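Local structure of SusD superfamily protein (Bacteroides fragilis NCTC 9343, 3NQP) at residues T203-G208 with E237-N242; D249-V254 with F379-W384; D329-K334 with K442-I447; V385-A390 with N407-R412. The protein probably binds glycans at the bacterial outer membrane for uptake, like other SusD-type proteins. One frame throughout, in Å; residues are numbered along the deposited sequence.

Contact 1. Residues T203-G208 with E237-N242; sequences TECLMG and ESVLNN. With EDO (1,2-ethanediol), chain H.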
# COMPACT_ATOMS: atom_id res chain seq x y z
N THR A 203 -4.16 12.65 7.05
CA THR A 203 -2.93 13.14 7.65
C THR A 203 -2.62 12.42 8.97
O THR A 203 -1.45 12.06 9.26
CB THR A 203 -2.93 14.66 7.85
OG1 THR A 203 -2.83 15.29 6.58
CG2 THR A 203 -1.70 15.12 8.76
N GLU A 204 -3.65 12.19 9.77
CA GLU A 204 -3.45 11.46 11.04
C GLU A 204 -2.99 9.99 10.78
O GLU A 204 -2.15 9.49 11.50
CB GLU A 204 -4.69 11.50 11.91
CG GLU A 204 -4.98 12.87 12.47
CD GLU A 204 -5.61 12.84 13.83
OE1 GLU A 204 -4.84 12.84 14.81
OE2 GLU A 204 -6.84 12.78 13.91
N CYS A 205 -3.56 9.33 9.76
CA CYS A 205 -3.11 8.01 9.37
C CYS A 205 -1.62 8.01 8.96
O CYS A 205 -0.83 7.19 9.40
CB CYS A 205 -3.91 7.47 8.19
SG CYS A 205 -5.56 6.91 8.69
N LEU A 206 -1.29 8.92 8.07
CA LEU A 206 0.08 9.12 7.66
C LEU A 206 0.96 9.39 8.87
O LEU A 206 2.09 8.86 8.93
CB LEU A 206 0.20 10.24 6.62
CG LEU A 206 1.55 10.46 5.97
CD1 LEU A 206 2.14 9.17 5.39
CD2 LEU A 206 1.38 11.51 4.85
N MSE A 207 0.51 10.17 9.83
CA MSE A 207 1.37 10.41 11.01
C MSE A 207 1.56 9.12 11.78
O MSE A 207 2.63 8.83 12.26
CB MSE A 207 0.85 11.53 11.93
CG MSE A 207 0.80 12.88 11.28
SE MSE A 207 0.13 14.25 12.44
CE MSE A 207 1.75 14.50 13.42
N GLY A 208 0.50 8.31 11.88
CA GLY A 208 0.62 7.02 12.51
C GLY A 208 1.64 6.15 11.80
O GLY A 208 2.43 5.47 12.45
N GLU A 237 -5.35 6.44 17.33
CA GLU A 237 -6.54 6.35 18.19
C GLU A 237 -7.49 7.46 17.85
O GLU A 237 -8.69 7.29 17.97
CB GLU A 237 -6.20 6.38 19.71
CG GLU A 237 -5.51 5.09 20.10
CD GLU A 237 -5.23 4.91 21.56
OE1 GLU A 237 -5.04 5.92 22.25
OE2 GLU A 237 -5.14 3.73 21.96
N SER A 238 -6.96 8.60 17.45
CA SER A 238 -7.83 9.72 17.01
C SER A 238 -8.64 9.32 15.78
O SER A 238 -9.87 9.60 15.68
CB SER A 238 -6.98 10.95 16.67
OG SER A 238 -7.80 12.05 16.28
N VAL A 239 -7.96 8.66 14.84
CA VAL A 239 -8.64 8.11 13.68
C VAL A 239 -9.75 7.16 14.09
O VAL A 239 -10.86 7.26 13.55
CB VAL A 239 -7.67 7.47 12.66
CG1 VAL A 239 -8.46 6.79 11.51
CG2 VAL A 239 -6.66 8.54 12.10
N LEU A 240 -9.50 6.27 15.06
CA LEU A 240 -10.55 5.35 15.49
C LEU A 240 -11.72 6.07 16.14
O LEU A 240 -12.88 5.59 16.04
CB LEU A 240 -10.07 4.26 16.47
CG LEU A 240 -9.09 3.19 16.00
CD1 LEU A 240 -8.92 2.15 17.12
CD2 LEU A 240 -9.56 2.55 14.65
N ASN A 241 -11.44 7.20 16.82
CA ASN A 241 -12.45 7.74 17.76
C ASN A 241 -13.30 8.92 17.27
O ASN A 241 -14.41 9.13 17.77
CB ASN A 241 -11.81 8.08 19.12
CG ASN A 241 -11.32 6.86 19.86
OD1 ASN A 241 -11.64 5.75 19.48
ND2 ASN A 241 -10.53 7.06 20.90
N ASN A 242 -12.78 9.69 16.32
CA ASN A 242 -13.23 11.05 16.06
C ASN A 242 -13.83 11.28 14.67
O ASN A 242 -14.11 12.41 14.31
CB ASN A 242 -12.06 12.01 16.28
CG ASN A 242 -11.56 12.01 17.71
OD1 ASN A 242 -12.36 12.01 18.62
ND2 ASN A 242 -10.23 11.98 17.91
C1 EDO H . -8.69 4.11 22.27
O1 EDO H . -9.80 4.88 22.73
C2 EDO H . -9.15 2.96 21.39
O2 EDO H . -9.90 3.50 20.28
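Glu204 on helix 200-216 and Ser238 on helix 228-241 meet through a short polar bond. The hydroxyl of Ser238 donates to the carboxylate, with OG 2.7 Å from Glu204 OE2. OE2 accepts through its syn lone pair, on the side of the other carboxylate oxygen. The serine puts OG anti to its backbone N (chi1 -178°), which turns the hydroxyl to the facing helix. The amide of Asn242 then donates to this same hydroxyl: Asn242 ND2 lies 2.9 Å from Ser238 OG, and OG sits in the amide plane. A short relay therefore runs from the Asn242 amide through Ser238 to Glu204. The carboxylate has further partners, His235 at OE1 and Tyr243 at OE2, so both oxygens of this buried acid are bonded. Such a set of donors would tend to stabilise its negative charge.

Below the polar end the contact is apolar. Val239 points at the other helix and inserts CG2 between two side chains. This methyl lies 3.6 Å from Glu204 CB, the root of the glutamate. It also lies 3.9 Å from Cys205 SG, which comes in from the flank.

On another side of helix 228-241, Asn241 holds a 1,2-ethanediol, probably from the crystallisation liquor. Asn241 ND2 donates to its O1 and Asn241 OD1 accepts from its O2.

The two helix segments run roughly antiparallel, at 146°, with axes 9.4 Å apart. The antiparallel pairing is consistent with the TPR-like helical scaffold of SusD proteins.

Contact 2. Residues D249-V254 with F379-W384; sequences DDFSQV and FYRLPW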
# COMPACT_ATOMS: atom_id res chain seq x y z
N ASP A 249 -19.32 -5.17 7.82
CA ASP A 249 -19.53 -6.59 8.11
C ASP A 249 -18.99 -7.50 7.01
O ASP A 249 -18.56 -8.60 7.32
CB ASP A 249 -21.00 -6.91 8.25
CG ASP A 249 -21.59 -6.43 9.56
OD1 ASP A 249 -20.87 -6.12 10.55
OD2 ASP A 249 -22.82 -6.36 9.58
N ASP A 250 -19.08 -7.09 5.75
CA ASP A 250 -18.68 -7.95 4.61
C ASP A 250 -17.39 -7.41 3.98
O ASP A 250 -17.37 -6.32 3.46
CB ASP A 250 -19.81 -7.98 3.60
CG ASP A 250 -19.56 -8.92 2.42
OD1 ASP A 250 -18.48 -8.87 1.80
OD2 ASP A 250 -20.49 -9.67 2.05
N PHE A 251 -16.33 -8.19 4.05
CA PHE A 251 -15.07 -7.85 3.45
C PHE A 251 -15.18 -7.43 2.00
O PHE A 251 -14.58 -6.43 1.60
CB PHE A 251 -14.13 -9.04 3.58
CG PHE A 251 -12.70 -8.79 3.09
CD1 PHE A 251 -11.81 -8.10 3.85
CD2 PHE A 251 -12.27 -9.31 1.86
CE1 PHE A 251 -10.48 -7.95 3.44
CE2 PHE A 251 -10.93 -9.16 1.43
CZ PHE A 251 -10.06 -8.45 2.21
N SER A 252 -15.96 -8.15 1.19
CA SER A 252 -16.01 -7.82 -0.24
C SER A 252 -16.63 -6.45 -0.48
O SER A 252 -16.30 -5.81 -1.46
CB SER A 252 -16.78 -8.86 -1.06
OG SER A 252 -18.14 -8.90 -0.66
N GLN A 253 -17.51 -6.01 0.41
CA GLN A 253 -18.20 -4.71 0.25
C GLN A 253 -17.22 -3.58 0.45
O GLN A 253 -17.53 -2.43 0.09
CB GLN A 253 -19.34 -4.58 1.27
CG GLN A 253 -20.60 -5.39 0.91
CD GLN A 253 -21.33 -4.74 -0.24
OE1 GLN A 253 -20.96 -4.91 -1.38
NE2 GLN A 253 -22.36 -3.96 0.07
N VAL A 254 -16.09 -3.88 1.10
CA VAL A 254 -15.10 -2.84 1.32
C VAL A 254 -14.64 -2.32 -0.05
O VAL A 254 -14.46 -1.11 -0.20
CB VAL A 254 -13.93 -3.33 2.22
CG1 VAL A 254 -12.76 -2.29 2.21
CG2 VAL A 254 -14.46 -3.62 3.67
N PHE A 379 -5.82 3.67 0.13
CA PHE A 379 -4.55 3.86 0.80
C PHE A 379 -4.67 3.62 2.31
O PHE A 379 -3.80 3.01 2.88
CB PHE A 379 -4.00 5.28 0.55
CG PHE A 379 -3.44 5.49 -0.82
CD1 PHE A 379 -3.45 4.51 -1.79
CD2 PHE A 379 -2.92 6.73 -1.13
CE1 PHE A 379 -2.89 4.75 -3.05
CE2 PHE A 379 -2.35 6.97 -2.37
CZ PHE A 379 -2.34 6.01 -3.32
N TYR A 380 -5.74 4.12 2.94
CA TYR A 380 -5.97 3.85 4.37
C TYR A 380 -7.41 3.42 4.59
O TYR A 380 -8.30 4.12 4.13
CB TYR A 380 -5.73 5.07 5.23
CG TYR A 380 -4.35 5.60 5.15
CD1 TYR A 380 -3.28 4.86 5.66
CD2 TYR A 380 -4.08 6.82 4.54
CE1 TYR A 380 -2.01 5.31 5.61
CE2 TYR A 380 -2.75 7.29 4.48
CZ TYR A 380 -1.72 6.52 5.01
OH TYR A 380 -0.40 6.92 5.00
N ARG A 381 -7.61 2.29 5.28
CA ARG A 381 -8.95 1.91 5.79
C ARG A 381 -8.83 1.36 7.24
O ARG A 381 -7.73 1.15 7.75
CB ARG A 381 -9.61 0.93 4.83
CG ARG A 381 -8.84 -0.29 4.56
CD ARG A 381 -9.64 -1.23 3.66
NE ARG A 381 -8.88 -2.42 3.33
CZ ARG A 381 -8.93 -3.60 3.97
NH1 ARG A 381 -9.72 -3.83 5.01
NH2 ARG A 381 -8.17 -4.59 3.55
N LEU A 382 -9.95 1.18 7.91
CA LEU A 382 -9.92 1.01 9.36
C LEU A 382 -9.11 -0.21 9.86
O LEU A 382 -8.40 -0.06 10.84
CB LEU A 382 -11.35 1.00 9.93
CG LEU A 382 -11.54 1.40 11.38
CD1 LEU A 382 -11.05 2.89 11.54
CD2 LEU A 382 -13.05 1.19 11.77
N PRO A 383 -9.21 -1.42 9.23
CA PRO A 383 -8.39 -2.51 9.76
C PRO A 383 -6.86 -2.25 9.72
O PRO A 383 -6.11 -2.84 10.52
CB PRO A 383 -8.76 -3.73 8.86
CG PRO A 383 -10.15 -3.42 8.37
CD PRO A 383 -10.10 -1.88 8.17
N TRP A 384 -6.41 -1.40 8.81
CA TRP A 384 -5.00 -0.95 8.83
C TRP A 384 -4.72 -0.22 10.15
O TRP A 384 -3.65 -0.39 10.74
CB TRP A 384 -4.66 -0.09 7.59
CG TRP A 384 -3.25 0.46 7.59
CD1 TRP A 384 -2.15 -0.11 7.04
CD2 TRP A 384 -2.83 1.68 8.15
NE1 TRP A 384 -1.05 0.67 7.24
CE2 TRP A 384 -1.44 1.78 7.94
CE3 TRP A 384 -3.49 2.70 8.85
CZ2 TRP A 384 -0.69 2.86 8.39
CZ3 TRP A 384 -2.77 3.78 9.26
CH2 TRP A 384 -1.39 3.86 9.05
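A methyl of Val254 rests on the aliphatic part of Arg381, where the short helix 251-255 lies against a strand-to-helix junction of the SusD fold. Strand 377-381 ends at Arg381, which is also the N-cap residue of helix 382-396. Just before it, Phe379 and Tyr380 both face Phe267 in a classic beta bulge.

The tight side is aliphatic. Val254 CG1 lies 3.6 Å from Arg381 CD, and the two side chains cross at about a right angle. Arg381 has CG between its backbone N and carbonyl carbon (chi1 57°), and from there the chain runs extended to NE. This carries the guanidinium past the valine methyl and on to Phe251.

The looser part lies at the end of the arginine. The Phe251 ring approaches Arg381 NH2 obliquely, and the ring and guanidinium planes are 78° apart. The charge is met elsewhere: Arg381 makes salt bridges to Glu449, Glu445 and Glu264. These acids fix the guanidinium, while Phe251 and Val254 pack beside it. Phe251 also meets Phe255 edge-to-face.

On the outer side of helix 251-255 the residues are more open to solvent. Here Asp250 is the N-cap, and its OD1 takes weak bonds from the backbone N atoms of Ser252 and Gln253. The Ser252 hydroxyl also lies beside this oxygen, but their separation is too short to be taken at face value.

Across the buried side, the aromatic touch remains loose, with Phe251 CE1 at 4.1 Å from Arg381 NH2.

Contact 3. Residues D329-K334 with K442-I447; sequences DADTRK and KDKEFI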
# COMPACT_ATOMS: atom_id res chain seq x y z
N ASP A 329 -10.51 -22.10 4.49
CA ASP A 329 -11.67 -21.98 3.61
C ASP A 329 -12.78 -21.16 4.24
O ASP A 329 -13.58 -20.58 3.53
CB ASP A 329 -12.22 -23.35 3.18
CG ASP A 329 -11.32 -24.07 2.18
OD1 ASP A 329 -10.57 -23.45 1.38
OD2 ASP A 329 -11.40 -25.31 2.17
N ALA A 330 -12.84 -21.11 5.58
CA ALA A 330 -13.90 -20.39 6.28
C ALA A 330 -13.62 -18.89 6.35
O ALA A 330 -14.44 -18.15 6.83
CB ALA A 330 -14.08 -20.92 7.72
N ASP A 331 -12.45 -18.48 5.89
CA ASP A 331 -12.04 -17.06 5.84
C ASP A 331 -12.61 -16.50 4.52
O ASP A 331 -12.16 -16.87 3.44
CB ASP A 331 -10.52 -17.00 5.88
CG ASP A 331 -9.94 -15.61 5.93
OD1 ASP A 331 -10.58 -14.64 5.48
OD2 ASP A 331 -8.78 -15.49 6.43
N THR A 332 -13.57 -15.58 4.62
CA THR A 332 -14.24 -14.98 3.45
C THR A 332 -13.25 -14.19 2.58
O THR A 332 -13.51 -13.99 1.41
CB THR A 332 -15.37 -14.02 3.86
OG1 THR A 332 -14.83 -12.93 4.62
CG2 THR A 332 -16.41 -14.77 4.75
N ARG A 333 -12.10 -13.78 3.12
CA ARG A 333 -11.11 -13.05 2.29
C ARG A 333 -10.55 -13.95 1.19
O ARG A 333 -10.05 -13.45 0.17
CB ARG A 333 -9.97 -12.51 3.14
CG ARG A 333 -10.42 -11.52 4.21
CD ARG A 333 -9.28 -11.10 5.08
NE ARG A 333 -8.87 -12.18 5.97
CZ ARG A 333 -8.21 -12.03 7.11
NH1 ARG A 333 -7.80 -10.82 7.52
NH2 ARG A 333 -7.93 -13.09 7.83
N LYS A 334 -10.58 -15.26 1.40
CA LYS A 334 -9.96 -16.20 0.45
C LYS A 334 -10.58 -16.06 -0.95
O LYS A 334 -9.88 -15.71 -1.93
CB LYS A 334 -10.05 -17.64 0.99
CG LYS A 334 -9.29 -18.67 0.15
CD LYS A 334 -9.30 -20.06 0.85
CE LYS A 334 -8.44 -21.10 0.14
NZ LYS A 334 -8.03 -22.19 1.07
N LYS A 442 -1.90 -8.91 8.37
CA LYS A 442 -1.71 -7.95 7.28
C LYS A 442 -1.53 -8.65 5.92
O LYS A 442 -2.05 -8.18 4.92
CB LYS A 442 -0.51 -7.03 7.55
CG LYS A 442 -0.82 -5.99 8.62
CD LYS A 442 0.21 -4.82 8.67
CE LYS A 442 -0.04 -3.86 7.50
NZ LYS A 442 0.88 -2.65 7.57
N ASP A 443 -0.83 -9.78 5.91
CA ASP A 443 -0.59 -10.53 4.68
C ASP A 443 -1.89 -11.01 4.06
O ASP A 443 -2.02 -11.07 2.85
CB ASP A 443 0.27 -11.79 4.96
CG ASP A 443 1.75 -11.48 5.13
OD1 ASP A 443 2.16 -10.32 4.84
OD2 ASP A 443 2.47 -12.40 5.61
N LYS A 444 -2.82 -11.42 4.91
CA LYS A 444 -4.15 -11.83 4.47
C LYS A 444 -5.11 -10.68 4.17
O LYS A 444 -5.91 -10.77 3.21
CB LYS A 444 -4.78 -12.71 5.51
CG LYS A 444 -4.19 -14.08 5.62
CD LYS A 444 -4.85 -14.79 6.81
CE LYS A 444 -4.11 -16.05 7.13
NZ LYS A 444 -4.82 -16.84 8.14
N GLU A 445 -5.05 -9.63 4.99
CA GLU A 445 -6.03 -8.53 4.94
C GLU A 445 -5.76 -7.61 3.74
O GLU A 445 -6.70 -7.08 3.13
CB GLU A 445 -6.00 -7.73 6.25
CG GLU A 445 -7.03 -6.63 6.43
CD GLU A 445 -8.48 -7.15 6.47
OE1 GLU A 445 -8.69 -8.34 6.76
OE2 GLU A 445 -9.38 -6.36 6.22
N PHE A 446 -4.49 -7.42 3.43
CA PHE A 446 -4.05 -6.35 2.53
C PHE A 446 -3.35 -6.81 1.22
O PHE A 446 -2.50 -6.12 0.67
CB PHE A 446 -3.14 -5.42 3.29
CG PHE A 446 -3.78 -4.74 4.41
CD1 PHE A 446 -4.82 -3.85 4.19
CD2 PHE A 446 -3.38 -4.97 5.72
CE1 PHE A 446 -5.45 -3.23 5.25
CE2 PHE A 446 -4.00 -4.33 6.77
CZ PHE A 446 -5.04 -3.46 6.53
N ILE A 447 -3.75 -7.95 0.73
CA ILE A 447 -3.35 -8.39 -0.61
C ILE A 447 -3.71 -7.30 -1.62
O ILE A 447 -4.86 -6.85 -1.69
CB ILE A 447 -3.99 -9.75 -0.98
CG1 ILE A 447 -3.32 -10.87 -0.14
CG2 ILE A 447 -3.81 -10.07 -2.49
CD1 ILE A 447 -3.91 -12.24 -0.30
O HOH W 1 -7.60 -17.63 7.17
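A salt bridge between Arg333 and Glu445 joins the two segments. Arg333 NH1 donates to Glu445 OE1 over 2.7 Å, with an N-H...O angle of 151°. The oxygen lies near the guanidinium plane and is met nearly along its C-O bond. The planes of the two groups are 56° apart. Glu445 OE2 is engaged by Arg381 and Arg412, which leaves OE1 for Arg333. Glu445 brings it there by a bend at chi2 (64°).

Arg333 also grips Asp331 of its own segment side-on, with NE and NH2, one to each oxygen. Arg333 NE bonds Asp331 OD1 at 3.0 Å, and Arg333 NH2 bonds Asp331 OD2 at 2.9 Å. OD1 also accepts from the backbone N of Arg333, a capping bond for the turn into helix 333-337. Asp331 and Glu445 meet the guanidinium at its edge, and Glu441 adds a further salt bridge to NH2.

Van der Waals packing covers one of its faces. Lys444 CB stands 3.8 Å above the guanidinium plane of Arg333, over its centre. Further along, Lys444 CD lies 3.7 Å from Arg333 NH2.

Water completes the set. One molecule donates to Asp331 OD2 at 2.6 Å and accepts from Lys444 NZ at 3.0 Å. The two charged ends are too far apart for a direct salt bridge.

The network lies where the loop before helix 333-337 meets the C-terminal end of helix 431-445. Helix 399-414 packs alongside through Val409 and Ala413, Phe251 of helix 251-255 packs on Arg333 and Glu445, and Glu445 also packs on Pro383 of helix 382-396.

Contact 4. Residues V385-A390 with N407-R412; sequences VYLTLA and NLVRKR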
# COMPACT_ATOMS: atom_id res chain seq x y z
N VAL A 385 -5.67 0.58 10.61
CA VAL A 385 -5.47 1.38 11.83
C VAL A 385 -5.35 0.38 13.00
O VAL A 385 -4.41 0.44 13.81
CB VAL A 385 -6.55 2.48 12.04
CG1 VAL A 385 -6.32 3.16 13.37
CG2 VAL A 385 -6.60 3.53 10.84
N TYR A 386 -6.26 -0.58 13.02
CA TYR A 386 -6.18 -1.62 14.02
C TYR A 386 -4.87 -2.42 14.05
O TYR A 386 -4.33 -2.64 15.12
CB TYR A 386 -7.33 -2.64 13.84
CG TYR A 386 -8.76 -2.17 14.01
CD1 TYR A 386 -9.11 -1.18 14.92
CD2 TYR A 386 -9.79 -2.86 13.36
CE1 TYR A 386 -10.45 -0.81 15.09
CE2 TYR A 386 -11.11 -2.49 13.52
CZ TYR A 386 -11.43 -1.49 14.40
OH TYR A 386 -12.73 -1.14 14.55
N LEU A 387 -4.38 -2.89 12.89
CA LEU A 387 -3.17 -3.73 12.90
C LEU A 387 -1.91 -2.89 13.16
O LEU A 387 -0.92 -3.40 13.69
CB LEU A 387 -3.09 -4.59 11.63
CG LEU A 387 -4.22 -5.66 11.60
CD1 LEU A 387 -4.25 -6.29 10.24
CD2 LEU A 387 -4.07 -6.69 12.72
N THR A 388 -1.96 -1.62 12.82
CA THR A 388 -0.88 -0.69 13.13
C THR A 388 -0.83 -0.44 14.67
O THR A 388 0.26 -0.44 15.27
CB THR A 388 -0.98 0.63 12.26
OG1 THR A 388 -1.11 0.31 10.85
CG2 THR A 388 0.26 1.48 12.44
N LEU A 389 -2.00 -0.27 15.30
CA LEU A 389 -2.09 -0.16 16.76
C LEU A 389 -1.72 -1.46 17.44
O LEU A 389 -1.12 -1.44 18.51
CB LEU A 389 -3.51 0.27 17.17
CG LEU A 389 -3.81 1.76 17.00
CD1 LEU A 389 -5.29 2.07 17.09
CD2 LEU A 389 -3.03 2.57 17.99
N ALA A 390 -2.02 -2.60 16.81
CA ALA A 390 -1.53 -3.88 17.33
C ALA A 390 0.01 -3.93 17.39
O ALA A 390 0.61 -4.43 18.37
CB ALA A 390 -2.08 -5.05 16.51
N ASN A 407 -7.95 -10.04 16.62
CA ASN A 407 -9.24 -10.72 16.64
C ASN A 407 -10.40 -9.88 16.09
O ASN A 407 -11.36 -10.44 15.55
CB ASN A 407 -9.56 -11.27 18.02
CG ASN A 407 -8.69 -12.48 18.38
OD1 ASN A 407 -8.44 -13.35 17.53
ND2 ASN A 407 -8.22 -12.54 19.64
N LEU A 408 -10.34 -8.56 16.23
CA LEU A 408 -11.30 -7.70 15.57
C LEU A 408 -11.27 -7.97 14.05
O LEU A 408 -12.30 -8.18 13.43
CB LEU A 408 -10.99 -6.22 15.81
CG LEU A 408 -11.58 -5.62 17.08
CD1 LEU A 408 -10.96 -4.21 17.34
CD2 LEU A 408 -13.12 -5.59 17.04
N VAL A 409 -10.07 -7.97 13.46
CA VAL A 409 -9.92 -8.22 12.02
C VAL A 409 -10.31 -9.64 11.64
O VAL A 409 -11.07 -9.83 10.67
CB VAL A 409 -8.51 -7.88 11.55
CG1 VAL A 409 -8.36 -8.18 10.06
CG2 VAL A 409 -8.19 -6.39 11.93
N ARG A 410 -9.85 -10.65 12.41
CA ARG A 410 -10.21 -12.04 12.09
C ARG A 410 -11.69 -12.26 12.17
O ARG A 410 -12.26 -12.98 11.35
CB ARG A 410 -9.54 -13.04 13.01
CG ARG A 410 -8.04 -13.09 12.84
CD ARG A 410 -7.43 -14.24 13.59
NE ARG A 410 -5.97 -14.30 13.47
CZ ARG A 410 -5.22 -15.25 14.02
NH1 ARG A 410 -5.78 -16.25 14.71
NH2 ARG A 410 -3.91 -15.24 13.83
N LYS A 411 -12.32 -11.70 13.20
CA LYS A 411 -13.71 -11.99 13.42
C LYS A 411 -14.50 -11.51 12.20
O LYS A 411 -15.39 -12.20 11.72
CB LYS A 411 -14.23 -11.37 14.70
CG LYS A 411 -15.79 -11.52 14.87
CD LYS A 411 -16.24 -10.79 16.14
CE LYS A 411 -17.74 -11.01 16.40
NZ LYS A 411 -18.16 -10.36 17.69
N ARG A 412 -14.16 -10.35 11.68
CA ARG A 412 -14.80 -9.87 10.46
C ARG A 412 -14.56 -10.81 9.28
O ARG A 412 -15.46 -11.09 8.53
CB ARG A 412 -14.35 -8.44 10.12
CG ARG A 412 -15.23 -7.75 9.07
CD ARG A 412 -14.78 -8.06 7.63
NE ARG A 412 -13.53 -7.38 7.29
CZ ARG A 412 -13.43 -6.10 6.91
NH1 ARG A 412 -14.51 -5.35 6.79
NH2 ARG A 412 -12.24 -5.56 6.62
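Tyr386 is the first residue of segment 385-390 to touch helix 399-414, and it meets two residues there. Its ring takes the methyl CD1 of Leu408 over one face. This is a CH-pi contact, with Leu408 CD1 4.0 Å from the centroid of the Tyr386 ring and only 9° off the ring normal. The two side chains cross at about a right angle. At the ring edge, near its plane, Tyr386 CD2 touches Val409 CG2 at 4.1 Å. The tyrosine CG is anti to the carbonyl carbon (chi1 -63°), which sends the ring across to the other helix.

Leu387 follows. Its branch point CG lies 4.1 Å from Val409 CG2, and the two side chains reach toward each other tip to tip. One valine methyl thus fills the angle between Tyr386 and Leu387.

The helix segments run roughly antiparallel, at 144°, with axes 10.2 Å apart. They belong to consecutive helices of the chain and form a helical hairpin. Leu240 of helix 228-241 also packs on Tyr386, and Glu441 and Glu445 of helix 431-445 touch Val409.

All the contacts across the pair are apolar, so the hairpin is held here by shape and by the aromatic face, without a polar link.

From the N terminus, contact 1 comes first and closes a short loop between consecutive helices 200-216 and 228-241. Contact 2 opens next, at helix 251-255, and closes a long loop at 379-384. Contact 3 starts inside that loop, at 329-334, and ends beyond it at 442-447, so contacts 2 and 3 cross. Contact 4 closes the short turn between consecutive helices 382-396 and 399-414. It lies wholly within the loop of contact 3 and follows contact 2 in series. Helix 382-396 serves both contacts 2 and 4. Leu240 of contact 1 packs against it. Glu445 of contact 3 bridges to Arg381 of contact 2 and Arg412 of contact 4, so one acid ties three contacts together.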